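Long-range contact in transcriptional regulator (AraC-type DNA-binding domain-containing proteins) (Chromobacterium violaceum, PDB 3OIO), which probably binds specific DNA sequences as an AraC-family transcription factor, the chain here being its helix-turn-helix DNA-binding part: residues 16-26 with 52-63. Residues are numbered along the deposited sequence; the frame is centred on the assembly and turned at random. Where two conformers were deposited one is given.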
HETATM    1  N   MSE A  16      -5.149   0.213  -8.002  1.00 15.25           N
HETATM    2  CA  MSE A  16      -4.956   0.202  -6.531  1.00 14.98           C
HETATM    3  C   MSE A  16      -4.510   1.590  -6.037  1.00 15.29           C
HETATM    4  O   MSE A  16      -4.977   2.049  -4.999  1.00 15.62           O
HETATM    5  CB  MSE A  16      -3.936  -0.861  -6.108  1.00 15.31           C
HETATM    6  CG  MSE A  16      -4.430  -2.284  -6.422  1.00 14.97           C
HETATM    7 SE   MSE A  16      -2.912  -3.469  -6.275  0.75 29.37          SE
HETATM    8  CE  MSE A  16      -3.543  -4.962  -5.420  1.00 25.05           C
ATOM      9  N   GLU A  17      -3.611   2.231  -6.777  1.00 15.27           N
ATOM     10  CA  GLU A  17      -3.106   3.557  -6.414  1.00 16.29           C
ATOM     11  C   GLU A  17      -4.186   4.633  -6.376  1.00 18.12           C
ATOM     12  O   GLU A  17      -4.011   5.636  -5.664  1.00 19.56           O
ATOM     13  CB  GLU A  17      -1.976   3.979  -7.378  1.00 16.20           C
ATOM     14  CG  GLU A  17      -0.736   3.159  -7.159  1.00 18.64           C
ATOM     15  CD  GLU A  17       0.378   3.434  -8.149  1.00 23.24           C
ATOM     16  OE1 GLU A  17       0.154   4.129  -9.176  1.00 27.19           O
ATOM     17  OE2 GLU A  17       1.501   2.919  -7.906  1.00 23.28           O
ATOM     18  N   ALA A  18      -5.286   4.428  -7.110  1.00 18.39           N
ATOM     19  CA  ALA A  18      -6.414   5.351  -7.094  1.00 19.58           C
ATOM     20  C   ALA A  18      -7.410   5.072  -5.972  1.00 20.00           C
ATOM     21  O   ALA A  18      -8.396   5.807  -5.844  1.00 21.18           O
ATOM     22  CB  ALA A  18      -7.150   5.334  -8.460  1.00 20.21           C
ATOM     23  N   ASN A  19      -7.136   4.065  -5.139  1.00 18.05           N
ATOM     24  CA  ASN A  19      -8.100   3.600  -4.125  1.00 17.49           C
ATOM     25  C   ASN A  19      -7.344   3.194  -2.864  1.00 17.06           C
ATOM     26  O   ASN A  19      -7.183   2.005  -2.548  1.00 16.49           O
ATOM     27  CB  ASN A  19      -8.905   2.425  -4.686  1.00 17.50           C
ATOM     28  CG  ASN A  19      -9.855   2.858  -5.778  1.00 18.34           C
ATOM     29  OD1 ASN A  19     -10.960   3.342  -5.500  1.00 21.55           O
ATOM     30  ND2 ASN A  19      -9.420   2.716  -7.039  1.00 17.96           N
ATOM     31  N   ILE A  20      -6.850   4.205  -2.156  1.00 17.95           N
ATOM     32  CA  ILE A  20      -6.013   3.963  -0.992  1.00 18.86           C
ATOM     33  C   ILE A  20      -6.762   3.958   0.342  1.00 19.81           C
ATOM     34  O   ILE A  20      -6.609   3.013   1.139  1.00 19.61           O
ATOM     35  CB  ILE A  20      -4.828   4.959  -0.969  1.00 19.22           C
ATOM     36  CG1 ILE A  20      -3.935   4.695  -2.194  1.00 19.75           C
ATOM     37  CG2 ILE A  20      -4.062   4.866   0.366  1.00 20.32           C
ATOM     38  CD1 ILE A  20      -2.925   5.777  -2.453  1.00 23.88           C
ATOM     39  N   GLU A  21      -7.559   4.994   0.603  1.00 21.47           N
ATOM     40  CA  GLU A  21      -8.303   5.061   1.870  1.00 22.71           C
ATOM     41  C   GLU A  21      -9.382   3.988   2.040  1.00 22.22           C
ATOM     42  O   GLU A  21      -9.590   3.470   3.162  1.00 22.20           O
ATOM     43  CB  GLU A  21      -8.932   6.434   2.071  1.00 24.98           C
ATOM     44  CG  GLU A  21      -9.724   6.494   3.370  1.00 28.71           C
ATOM     45  CD  GLU A  21     -10.139   7.895   3.772  1.00 36.75           C
ATOM     46  OE1 GLU A  21      -9.746   8.871   3.101  1.00 39.99           O
ATOM     47  OE2 GLU A  21     -10.868   8.023   4.783  1.00 40.31           O
ATOM     48  N   GLU A  22     -10.044   3.662   0.932  0.50 21.27           N
ATOM     49  CA  GLU A  22     -11.047   2.588   0.860  0.50 21.13           C
ATOM     50  C   GLU A  22     -10.599   1.621  -0.233  0.50 19.30           C
ATOM     51  O   GLU A  22     -11.054   1.710  -1.390  0.50 19.58           O
ATOM     52  CB  GLU A  22     -12.425   3.164   0.534  0.50 22.16           C
ATOM     53  CG  GLU A  22     -12.936   4.191   1.544  0.50 25.86           C
ATOM     54  CD  GLU A  22     -14.368   4.662   1.266  0.50 31.75           C
ATOM     55  OE1 GLU A  22     -14.834   4.576   0.108  0.50 34.77           O
ATOM     56  OE2 GLU A  22     -15.040   5.115   2.217  0.50 35.23           O
ATOM     57  N   PRO A  23      -9.675   0.711   0.108  1.00 17.92           N
ATOM     58  CA  PRO A  23      -9.069  -0.114  -0.949  1.00 17.42           C
ATOM     59  C   PRO A  23     -10.034  -1.124  -1.544  1.00 17.32           C
ATOM     60  O   PRO A  23     -10.972  -1.560  -0.881  1.00 18.89           O
ATOM     61  CB  PRO A  23      -7.860  -0.786  -0.256  1.00 17.24           C
ATOM     62  CG  PRO A  23      -8.224  -0.784   1.240  1.00 17.48           C
ATOM     63  CD  PRO A  23      -9.068   0.483   1.446  1.00 17.18           C
ATOM     64  N   LEU A  24      -9.844  -1.426  -2.822  1.00 17.17           N
ATOM     65  CA  LEU A  24     -10.679  -2.422  -3.489  1.00 17.82           C
ATOM     66  C   LEU A  24     -10.336  -3.837  -3.013  1.00 17.57           C
ATOM     67  O   LEU A  24      -9.181  -4.136  -2.726  1.00 17.46           O
ATOM     68  CB  LEU A  24     -10.458  -2.332  -4.983  1.00 18.91           C
ATOM     69  CG  LEU A  24     -10.768  -0.973  -5.623  1.00 22.27           C
ATOM     70  CD1 LEU A  24     -10.496  -1.048  -7.123  1.00 26.67           C
ATOM     71  CD2 LEU A  24     -12.180  -0.585  -5.369  1.00 26.96           C
ATOM     72  N   SER A  25     -11.332  -4.734  -2.952  1.00 16.47           N
ATOM     73  CA  SER A  25     -11.003  -6.121  -2.747  1.00 16.60           C
ATOM     74  C   SER A  25     -10.181  -6.636  -3.940  1.00 16.73           C
ATOM     75  O   SER A  25     -10.268  -6.089  -5.054  1.00 16.73           O
ATOM     76  CB  SER A  25     -12.287  -6.953  -2.585  1.00 16.70           C
ATOM     77  OG  SER A  25     -12.942  -7.029  -3.838  1.00 17.72           O
ATOM     78  N   THR A  26      -9.426  -7.718  -3.733  1.00 17.06           N
ATOM     79  CA  THR A  26      -8.686  -8.355  -4.859  1.00 18.58           C
ATOM     80  C   THR A  26      -9.638  -8.760  -5.993  1.00 17.50           C
ATOM     81  O   THR A  26      -9.335  -8.568  -7.176  1.00 16.80           O
ATOM     82  CB  THR A  26      -8.010  -9.664  -4.342  1.00 18.99           C
ATOM     83  OG1 THR A  26      -7.033  -9.300  -3.400  1.00 21.24           O
ATOM     84  CG2 THR A  26      -7.306 -10.398  -5.495  1.00 21.67           C
ATOM     85  N   PRO A  52      -1.704 -10.120  -4.234  1.00 16.76           N
ATOM     86  CA  PRO A  52      -2.253  -8.767  -4.403  1.00 15.36           C
ATOM     87  C   PRO A  52      -2.562  -8.024  -3.091  1.00 14.79           C
ATOM     88  O   PRO A  52      -2.245  -6.835  -2.975  1.00 14.78           O
ATOM     89  CB  PRO A  52      -3.534  -9.014  -5.248  1.00 14.76           C
ATOM     90  CG  PRO A  52      -3.249 -10.278  -5.993  1.00 16.14           C
ATOM     91  CD  PRO A  52      -2.424 -11.124  -5.042  1.00 16.17           C
ATOM     92  N   SER A  53      -3.117  -8.709  -2.099  1.00 15.92           N
ATOM     93  CA  SER A  53      -3.491  -8.062  -0.837  1.00 15.88           C
ATOM     94  C   SER A  53      -2.256  -7.537  -0.105  1.00 15.48           C
ATOM     95  O   SER A  53      -2.293  -6.481   0.548  1.00 15.96           O
ATOM     96  CB  SER A  53      -4.278  -9.032   0.050  1.00 16.89           C
ATOM     97  OG  SER A  53      -3.479 -10.151   0.338  1.00 19.66           O
ATOM     98  N   LYS A  54      -1.158  -8.265  -0.215  1.00 15.43           N
ATOM     99  CA  LYS A  54       0.077  -7.823   0.452  1.00 16.34           C
ATOM    100  C   LYS A  54       0.743  -6.670  -0.265  1.00 15.64           C
ATOM    101  O   LYS A  54       1.233  -5.727   0.396  1.00 15.34           O
ATOM    102  CB  LYS A  54       1.026  -8.997   0.679  1.00 17.56           C
ATOM    103  CG  LYS A  54       0.440  -9.933   1.750  1.00 21.24           C
ATOM    104  CD  LYS A  54       1.308 -11.161   1.987  1.00 27.38           C
ATOM    105  CE  LYS A  54       0.634 -12.091   3.015  1.00 32.09           C
ATOM    106  NZ  LYS A  54       1.470 -13.285   3.402  1.00 36.10           N
ATOM    107  N   TYR A  55       0.687  -6.669  -1.603  1.00 14.35           N
ATOM    108  CA  TYR A  55       1.189  -5.512  -2.331  1.00 14.57           C
ATOM    109  C   TYR A  55       0.312  -4.279  -1.994  1.00 13.56           C
ATOM    110  O   TYR A  55       0.808  -3.163  -1.831  1.00 14.31           O
ATOM    111  CB  TYR A  55       1.214  -5.781  -3.858  1.00 14.18           C
ATOM    112  CG  TYR A  55       1.834  -4.640  -4.594  1.00 15.60           C
ATOM    113  CD1 TYR A  55       3.207  -4.585  -4.818  1.00 17.13           C
ATOM    114  CD2 TYR A  55       1.038  -3.556  -5.002  1.00 17.27           C
ATOM    115  CE1 TYR A  55       3.784  -3.471  -5.464  1.00 20.06           C
ATOM    116  CE2 TYR A  55       1.592  -2.445  -5.627  1.00 18.45           C
ATOM    117  CZ  TYR A  55       2.960  -2.419  -5.878  1.00 19.83           C
ATOM    118  OH  TYR A  55       3.512  -1.316  -6.496  1.00 24.68           O
ATOM    119  N   TYR A  56      -0.997  -4.484  -1.890  1.00 13.32           N
ATOM    120  CA  TYR A  56      -1.900  -3.363  -1.562  1.00 12.56           C
ATOM    121  C   TYR A  56      -1.549  -2.759  -0.190  1.00 12.45           C
ATOM    122  O   TYR A  56      -1.551  -1.526  -0.005  1.00 12.01           O
ATOM    123  CB  TYR A  56      -3.360  -3.867  -1.563  1.00 12.97           C
ATOM    124  CG  TYR A  56      -4.369  -2.897  -2.156  1.00 13.02           C
ATOM    125  CD1 TYR A  56      -4.163  -1.494  -2.101  1.00 12.33           C
ATOM    126  CD2 TYR A  56      -5.558  -3.379  -2.728  1.00 13.48           C
ATOM    127  CE1 TYR A  56      -5.104  -0.608  -2.663  1.00 12.71           C
ATOM    128  CE2 TYR A  56      -6.510  -2.508  -3.284  1.00 12.80           C
ATOM    129  CZ  TYR A  56      -6.293  -1.134  -3.229  1.00 12.98           C
ATOM    130  OH  TYR A  56      -7.251  -0.316  -3.764  1.00 14.78           O
ATOM    131  N   LEU A  57      -1.224  -3.626   0.754  1.00 13.45           N
ATOM    132  CA  LEU A  57      -0.768  -3.161   2.069  1.00 13.17           C
ATOM    133  C   LEU A  57       0.537  -2.350   1.898  1.00 13.20           C
ATOM    134  O   LEU A  57       0.684  -1.282   2.508  1.00 12.89           O
ATOM    135  CB  LEU A  57      -0.532  -4.340   3.004  1.00 14.78           C
ATOM    136  CG  LEU A  57       0.006  -3.951   4.400  1.00 15.59           C
ATOM    137  CD1 LEU A  57      -0.983  -3.027   5.165  1.00 17.67           C
ATOM    138  CD2 LEU A  57       0.356  -5.244   5.236  1.00 20.06           C
ATOM    139  N   GLU A  58       1.483  -2.849   1.091  1.00 12.25           N
ATOM    140  CA  GLU A  58       2.713  -2.073   0.861  1.00 13.57           C
ATOM    141  C   GLU A  58       2.407  -0.674   0.308  1.00 12.96           C
ATOM    142  O   GLU A  58       3.029   0.311   0.699  1.00 12.62           O
ATOM    143  CB  GLU A  58       3.636  -2.757  -0.150  1.00 13.60           C
ATOM    144  CG  GLU A  58       4.169  -4.099   0.266  1.00 15.67           C
ATOM    145  CD  GLU A  58       5.086  -4.662  -0.822  1.00 17.05           C
ATOM    146  OE1 GLU A  58       5.988  -3.941  -1.288  1.00 19.00           O
ATOM    147  OE2 GLU A  58       4.880  -5.820  -1.244  1.00 22.10           O
ATOM    148  N   LEU A  59       1.467  -0.613  -0.624  0.50 12.97           N
ATOM    149  CA  LEU A  59       1.087   0.643  -1.248  0.50 13.40           C
ATOM    150  C   LEU A  59       0.492   1.599  -0.201  0.50 12.62           C
ATOM    151  O   LEU A  59       0.883   2.774  -0.120  0.50 12.65           O
ATOM    152  CB  LEU A  59       0.084   0.301  -2.339  0.50 13.84           C
ATOM    153  CG  LEU A  59      -0.454   1.334  -3.288  0.50 15.54           C
ATOM    154  CD1 LEU A  59      -1.202   0.615  -4.424  0.50 16.07           C
ATOM    155  CD2 LEU A  59      -1.371   2.227  -2.483  0.50 17.72           C
ATOM    156  N   ARG A  60      -0.427   1.086   0.619  1.00 12.03           N
ATOM    157  CA  ARG A  60      -1.059   1.896   1.673  1.00 12.31           C
ATOM    158  C   ARG A  60      -0.018   2.357   2.709  1.00 11.52           C
ATOM    159  O   ARG A  60      -0.080   3.508   3.164  1.00 13.07           O
ATOM    160  CB  ARG A  60      -2.192   1.097   2.341  1.00 11.27           C
ATOM    161  CG  ARG A  60      -3.413   0.923   1.369  1.00 13.81           C
ATOM    162  CD  ARG A  60      -4.405  -0.224   1.766  1.00 15.54           C
ATOM    163  NE  ARG A  60      -4.572  -0.155   3.214  1.00 17.20           N
ATOM    164  CZ  ARG A  60      -4.587  -1.184   4.043  1.00 17.84           C
ATOM    165  NH1 ARG A  60      -4.600  -0.933   5.372  1.00 17.81           N
ATOM    166  NH2 ARG A  60      -4.597  -2.440   3.551  1.00 17.01           N
ATOM    167  N   LEU A  61       0.942   1.484   3.042  1.00 11.11           N
ATOM    168  CA  LEU A  61       2.030   1.860   3.964  1.00 11.51           C
ATOM    169  C   LEU A  61       2.939   2.947   3.370  1.00 11.17           C
ATOM    170  O   LEU A  61       3.395   3.848   4.104  1.00 12.57           O
ATOM    171  CB  LEU A  61       2.881   0.634   4.327  1.00 10.49           C
ATOM    172  CG  LEU A  61       2.131  -0.280   5.325  1.00 12.11           C
ATOM    173  CD1 LEU A  61       2.899  -1.615   5.428  1.00 14.89           C
ATOM    174  CD2 LEU A  61       1.879   0.343   6.763  1.00 15.85           C
ATOM    175  N   ASN A  62       3.208   2.874   2.050  1.00 11.44           N
ATOM    176  CA  ASN A  62       3.965   3.931   1.420  1.00 11.98           C
ATOM    177  C   ASN A  62       3.207   5.250   1.358  1.00 13.01           C
ATOM    178  O   ASN A  62       3.832   6.316   1.499  1.00 14.15           O
ATOM    179  CB  ASN A  62       4.475   3.482   0.032  1.00 12.46           C
ATOM    180  CG  ASN A  62       5.789   2.727   0.151  1.00 13.34           C
ATOM    181  OD1 ASN A  62       6.873   3.337   0.242  1.00 16.00           O
ATOM    182  ND2 ASN A  62       5.708   1.398   0.181  1.00 13.51           N
ATOM    183  N   ARG A  63       1.880   5.206   1.145  1.00 13.65           N
ATOM    184  CA  ARG A  63       1.129   6.459   1.238  1.00 14.04           C
ATOM    185  C   ARG A  63       1.244   7.012   2.677  1.00 14.25           C
ATOM    186  O   ARG A  63       1.390   8.232   2.893  1.00 14.88           O
ATOM    187  CB  ARG A  63      -0.345   6.271   0.813  1.00 15.11           C
ATOM    188  CG  ARG A  63      -1.224   7.527   1.022  1.00 18.84           C
ATOM    189  CD  ARG A  63      -0.746   8.825   0.350  1.00 28.95           C
ATOM    190  NE  ARG A  63      -0.402   8.752  -1.075  1.00 36.60           N
ATOM    191  CZ  ARG A  63      -1.261   8.938  -2.080  1.00 40.71           C
ATOM    192  NH1 ARG A  63      -0.835   8.884  -3.350  1.00 42.31           N
ATOM    193  NH2 ARG A  63      -2.553   9.154  -1.829  1.00 42.25           N
TER
HETATM  194  O   HOH W   1       2.014   1.004  -6.063  1.00 21.00           O
HETATM  195  O   HOH W   2      -4.957 -11.060  -2.606  1.00 21.45           O
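The phenol of Tyr56 is plugged into the loop between helices 7-17 and 26-33, and its hydroxyl ties Asn19 to Leu24 across that loop. OH donates to Asn19 O at 2.6 Å, in the carbonyl plane and on a lone pair, and accepts from Leu24 N at 3.0 Å with an N-H...O angle of 158°. The ring is clamped as well: Pro23 CB lies over one face, 3.4 Å from CZ, while Met16 covers the opposite face with CG, 3.9 Å from the ring centroid, and its selenium. Two bonds at the hydroxyl and a carbon on each face should leave the ring little freedom to turn. Selenomethionine Met16 is the knob of a knobs-into-holes contact, seated among Pro52, Tyr55, Tyr56 and Leu59; a bend at chi3 (139°) carries CE to 3.3 Å from Pro52 O. In one of its two conformers Leu59 turns CD1 to Met16 CB and CD2 to Ile20 CG1. Farther along helix 52-70, Ile20 CD1 sits over one face of the Arg63 guanidinium, 3.5 Å from NH2, while Arg63 NE hydrogen-bonds to Gln66 OE1. Arg60 lays CG against Ile20 O and crosses Pro23 at about a right angle, CD near Pro23 CG; its NE hydrogen-bonds to Cys82 O. Waters bridge Glu17 OE2 to Tyr55 OH and Thr26 OG1 to Ser53 N. Ile29 and Phe44 also pack on Met16. Helix 7-17 and its following loop are thereby fastened to the long helix 52-70, which joins the two helix-turn-helix subdomains characteristic of the AraC-family DNA-binding fold.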